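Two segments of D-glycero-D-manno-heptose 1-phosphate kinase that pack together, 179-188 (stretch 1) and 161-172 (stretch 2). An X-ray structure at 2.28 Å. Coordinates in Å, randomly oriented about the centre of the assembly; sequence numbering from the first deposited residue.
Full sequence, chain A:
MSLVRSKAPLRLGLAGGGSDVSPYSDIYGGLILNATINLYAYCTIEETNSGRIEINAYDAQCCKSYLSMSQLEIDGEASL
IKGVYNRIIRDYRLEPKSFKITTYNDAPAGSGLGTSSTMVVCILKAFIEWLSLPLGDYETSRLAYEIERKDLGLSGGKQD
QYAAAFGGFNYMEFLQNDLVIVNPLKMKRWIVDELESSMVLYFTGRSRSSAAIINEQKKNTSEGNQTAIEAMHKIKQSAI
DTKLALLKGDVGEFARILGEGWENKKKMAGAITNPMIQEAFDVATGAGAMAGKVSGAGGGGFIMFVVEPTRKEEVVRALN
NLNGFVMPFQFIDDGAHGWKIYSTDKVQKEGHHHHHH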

# COMPACT_ATOMS: atom_id res chain seq x y z
N LEU A 179 5.92 10.80 16.26
CA LEU A 179 5.40 9.45 16.05
C LEU A 179 5.45 9.33 14.52
O LEU A 179 5.33 10.34 13.82
CB LEU A 179 3.95 9.33 16.54
CG LEU A 179 3.15 8.11 16.03
CD1 LEU A 179 3.81 6.80 16.47
CD2 LEU A 179 1.72 8.19 16.55
N VAL A 180 5.65 8.13 14.01
CA VAL A 180 5.72 7.97 12.56
C VAL A 180 4.91 6.80 12.04
O VAL A 180 4.97 5.71 12.60
CB VAL A 180 7.17 7.80 12.07
CG1 VAL A 180 7.80 6.61 12.75
CG2 VAL A 180 7.19 7.63 10.56
N ILE A 181 4.15 7.04 10.98
CA ILE A 181 3.35 5.99 10.37
C ILE A 181 3.70 5.89 8.90
O ILE A 181 3.66 6.88 8.17
CB ILE A 181 1.83 6.29 10.47
CG1 ILE A 181 1.45 6.66 11.91
CG2 ILE A 181 1.03 5.08 10.02
CD1 ILE A 181 1.95 5.67 12.95
N VAL A 182 4.05 4.69 8.46
CA VAL A 182 4.37 4.48 7.05
C VAL A 182 3.23 3.69 6.39
O VAL A 182 2.95 2.56 6.77
CB VAL A 182 5.69 3.70 6.89
CG1 VAL A 182 5.99 3.49 5.41
CG2 VAL A 182 6.81 4.46 7.56
N ASN A 183 2.56 4.32 5.44
CA ASN A 183 1.49 3.66 4.70
C ASN A 183 2.13 3.13 3.42
O ASN A 183 2.29 3.86 2.44
CB ASN A 183 0.38 4.67 4.36
CG ASN A 183 -0.32 5.20 5.59
OD1 ASN A 183 -1.19 4.55 6.15
ND2 ASN A 183 0.08 6.40 6.03
N PRO A 184 2.53 1.84 3.41
CA PRO A 184 3.16 1.24 2.23
C PRO A 184 2.11 1.13 1.14
O PRO A 184 1.18 0.34 1.28
CB PRO A 184 3.60 -0.14 2.72
CG PRO A 184 3.65 -0.00 4.23
CD PRO A 184 2.46 0.87 4.52
N LEU A 185 2.25 1.89 0.06
CA LEU A 185 1.25 1.84 -1.01
C LEU A 185 1.53 0.87 -2.16
O LEU A 185 2.60 0.90 -2.75
CB LEU A 185 1.07 3.24 -1.62
CG LEU A 185 0.72 4.44 -0.73
CD1 LEU A 185 0.69 5.70 -1.61
CD2 LEU A 185 -0.62 4.23 -0.06
N LYS A 186 0.56 0.01 -2.47
CA LYS A 186 0.70 -0.91 -3.60
C LYS A 186 0.46 -0.04 -4.83
O LYS A 186 -0.59 0.58 -4.95
CB LYS A 186 -0.36 -2.01 -3.61
CG LYS A 186 -0.20 -3.10 -2.58
CD LYS A 186 -0.94 -4.38 -3.00
CE LYS A 186 -2.40 -4.11 -3.35
NZ LYS A 186 -3.17 -5.37 -3.48
N MSE A 187 1.41 0.02 -5.75
CA MSE A 187 1.19 0.83 -6.94
C MSE A 187 0.95 -0.06 -8.15
O MSE A 187 1.76 -0.93 -8.46
CB MSE A 187 2.39 1.75 -7.19
CG MSE A 187 2.49 2.92 -6.23
SE MSE A 187 1.05 4.26 -6.41
CE MSE A 187 1.55 4.99 -8.12
N LYS A 188 -0.18 0.14 -8.83
CA LYS A 188 -0.47 -0.64 -10.03
C LYS A 188 0.71 -0.49 -11.01
O LYS A 188 1.23 0.60 -11.21
CB LYS A 188 -1.78 -0.16 -10.67
CG LYS A 188 -3.01 -0.50 -9.82
CD LYS A 188 -4.26 -0.68 -10.66
CE LYS A 188 -4.77 0.65 -11.24
NZ LYS A 188 -5.35 1.56 -10.20
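Stretch 2 (161-172) QYAAAFGGFNYM

Stretch 2 approaches stretch 1 in two parts, a helix that ends at Phe166 and a strand, 169-172, that pairs with the strand of stretch 1. Between them lie Gly167 and Gly168, both with positive phi, a conformation that favours glycine; Gly167 is the first residue to leave the helix. The two strands run antiparallel, their N-to-C directions 150° apart and their axes 4.8 Å apart at closest approach. The helix crosses the strand of stretch 1 at -42° and keeps 10.7 Å from it, axis to axis, a gap that side chains must fill.

The register sets Val182 beside Met172, Asn183 beside Tyr171 and Pro184 beside Asn170. Asn183 and Tyr171 form the hydrogen-bonded pair: Asn183 N donates to Tyr171 O at 3.0 Å, and Tyr171 N to Asn183 O at 3.2 Å. Further along, Leu185 N reaches Phe169 O at 2.9 Å. Proline has no amide hydrogen to give, but Pro184 stands in a non-hydrogen-bonded pair, where none is required of it. At the next such position, Met172 CA comes within 3.3 Å of Ile181 O in a CA-H...O contact.

Val182 has the most surface covered by the other stretch. It shares a face of the sheet with Met172 and Pro184, and its two methyl groups help fill the space beneath the helix. Its CG2 lies 4.0 Å from the centroid of the Phe166 ring, over the ring face, and 3.9 Å from Tyr162 CD1; its CG1 is 4.1 Å from Met172 CE. A short, branched side chain suits a strand and offers methyls to aromatic rings without forcing the helix away. Val180, two residues earlier, repeats the arrangement, its CG2 over the face of the Tyr162 ring, 4.0 Å from the centroid.

Phe169 is covered almost as much, on the other face of the sheet. Met187, a selenomethionine, lies over one face of its ring, with Met187 CG 3.4 Å from Phe169 CG; the flexible, unbranched chain can follow a flat aromatic surface. At the backbone a water joins the strands, accepting from Phe169 N at 2.7 Å and lying 2.7 Å from Leu185 O.

Tyr171 shares that face with Asn183 and Leu185. Its carbonyl also accepts a hydrogen bond from the Asn183 side chain, ND2 to Tyr171 O at 3.1 Å, so the asparagine amide reinforces the backbone pairing. Leu185 CD1 packs 4.3 Å from Tyr171 CB, adding an apolar contact beside this polar one.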

# COMPACT_ATOMS: atom_id res chain seq x y z
N GLN A 161 15.58 8.09 5.97
CA GLN A 161 15.83 6.84 6.67
C GLN A 161 14.71 5.82 6.44
O GLN A 161 14.96 4.64 6.18
CB GLN A 161 15.99 7.07 8.18
CG GLN A 161 17.30 7.75 8.59
CD GLN A 161 17.27 9.26 8.43
OE1 GLN A 161 16.38 9.83 7.81
NE2 GLN A 161 18.28 9.92 9.01
N TYR A 162 13.47 6.29 6.52
CA TYR A 162 12.32 5.40 6.35
C TYR A 162 12.15 4.89 4.93
O TYR A 162 11.79 3.72 4.73
CB TYR A 162 11.05 6.12 6.82
CG TYR A 162 10.95 6.24 8.32
CD1 TYR A 162 10.32 5.25 9.07
CD2 TYR A 162 11.55 7.29 9.01
CE1 TYR A 162 10.30 5.30 10.47
CE2 TYR A 162 11.54 7.35 10.41
CZ TYR A 162 10.92 6.35 11.13
OH TYR A 162 10.95 6.35 12.51
N ALA A 163 12.41 5.74 3.94
CA ALA A 163 12.28 5.32 2.56
C ALA A 163 13.26 4.17 2.29
O ALA A 163 12.89 3.12 1.76
CB ALA A 163 12.56 6.48 1.62
N ALA A 164 14.51 4.35 2.71
CA ALA A 164 15.52 3.33 2.49
C ALA A 164 15.17 1.97 3.09
O ALA A 164 15.35 0.94 2.43
CB ALA A 164 16.87 3.80 3.03
N ALA A 165 14.68 1.97 4.32
CA ALA A 165 14.35 0.72 5.00
C ALA A 165 13.04 0.06 4.55
O ALA A 165 12.93 -1.17 4.55
CB ALA A 165 14.33 0.93 6.53
N PHE A 166 12.06 0.88 4.18
CA PHE A 166 10.75 0.38 3.77
C PHE A 166 10.63 0.02 2.29
O PHE A 166 10.12 -1.05 1.97
CB PHE A 166 9.66 1.37 4.17
CG PHE A 166 9.34 1.32 5.64
CD1 PHE A 166 8.26 0.57 6.12
CD2 PHE A 166 10.14 2.00 6.57
CE1 PHE A 166 7.98 0.50 7.49
CE2 PHE A 166 9.87 1.94 7.94
CZ PHE A 166 8.78 1.19 8.40
N GLY A 167 11.08 0.91 1.40
CA GLY A 167 11.00 0.64 -0.03
C GLY A 167 9.64 0.87 -0.65
O GLY A 167 8.62 0.87 0.05
N GLY A 168 9.62 1.07 -1.97
CA GLY A 168 8.39 1.30 -2.72
C GLY A 168 7.84 2.72 -2.66
O GLY A 168 8.59 3.66 -2.40
N PHE A 169 6.55 2.88 -2.95
CA PHE A 169 5.87 4.18 -2.87
C PHE A 169 5.24 4.25 -1.46
O PHE A 169 4.35 3.46 -1.12
CB PHE A 169 4.75 4.30 -3.92
CG PHE A 169 5.25 4.59 -5.30
CD1 PHE A 169 5.05 5.84 -5.88
CD2 PHE A 169 5.93 3.61 -6.03
CE1 PHE A 169 5.53 6.11 -7.16
CE2 PHE A 169 6.42 3.88 -7.31
CZ PHE A 169 6.22 5.13 -7.87
N ASN A 170 5.72 5.19 -0.65
CA ASN A 170 5.23 5.34 0.71
C ASN A 170 4.61 6.72 0.96
O ASN A 170 5.00 7.72 0.35
CB ASN A 170 6.38 5.09 1.71
CG ASN A 170 6.82 3.63 1.74
OD1 ASN A 170 8.01 3.31 1.63
ND2 ASN A 170 5.85 2.72 1.91
N TYR A 171 3.61 6.76 1.83
CA TYR A 171 2.95 8.00 2.24
C TYR A 171 3.21 7.94 3.73
O TYR A 171 2.61 7.13 4.45
CB TYR A 171 1.45 7.94 1.96
CG TYR A 171 0.68 9.18 2.34
CD1 TYR A 171 0.70 10.31 1.54
CD2 TYR A 171 -0.15 9.19 3.48
CE1 TYR A 171 -0.08 11.43 1.84
CE2 TYR A 171 -0.92 10.30 3.79
CZ TYR A 171 -0.88 11.42 2.96
OH TYR A 171 -1.64 12.53 3.25
N MSE A 172 4.13 8.77 4.19
CA MSE A 172 4.53 8.79 5.59
C MSE A 172 3.92 9.93 6.38
O MSE A 172 3.83 11.06 5.91
CB MSE A 172 6.05 8.87 5.68
CG MSE A 172 6.76 8.02 4.63
SE MSE A 172 8.69 8.00 4.79
CE MSE A 172 8.97 6.10 4.41
O HOH W 1 5.13 0.72 -3.62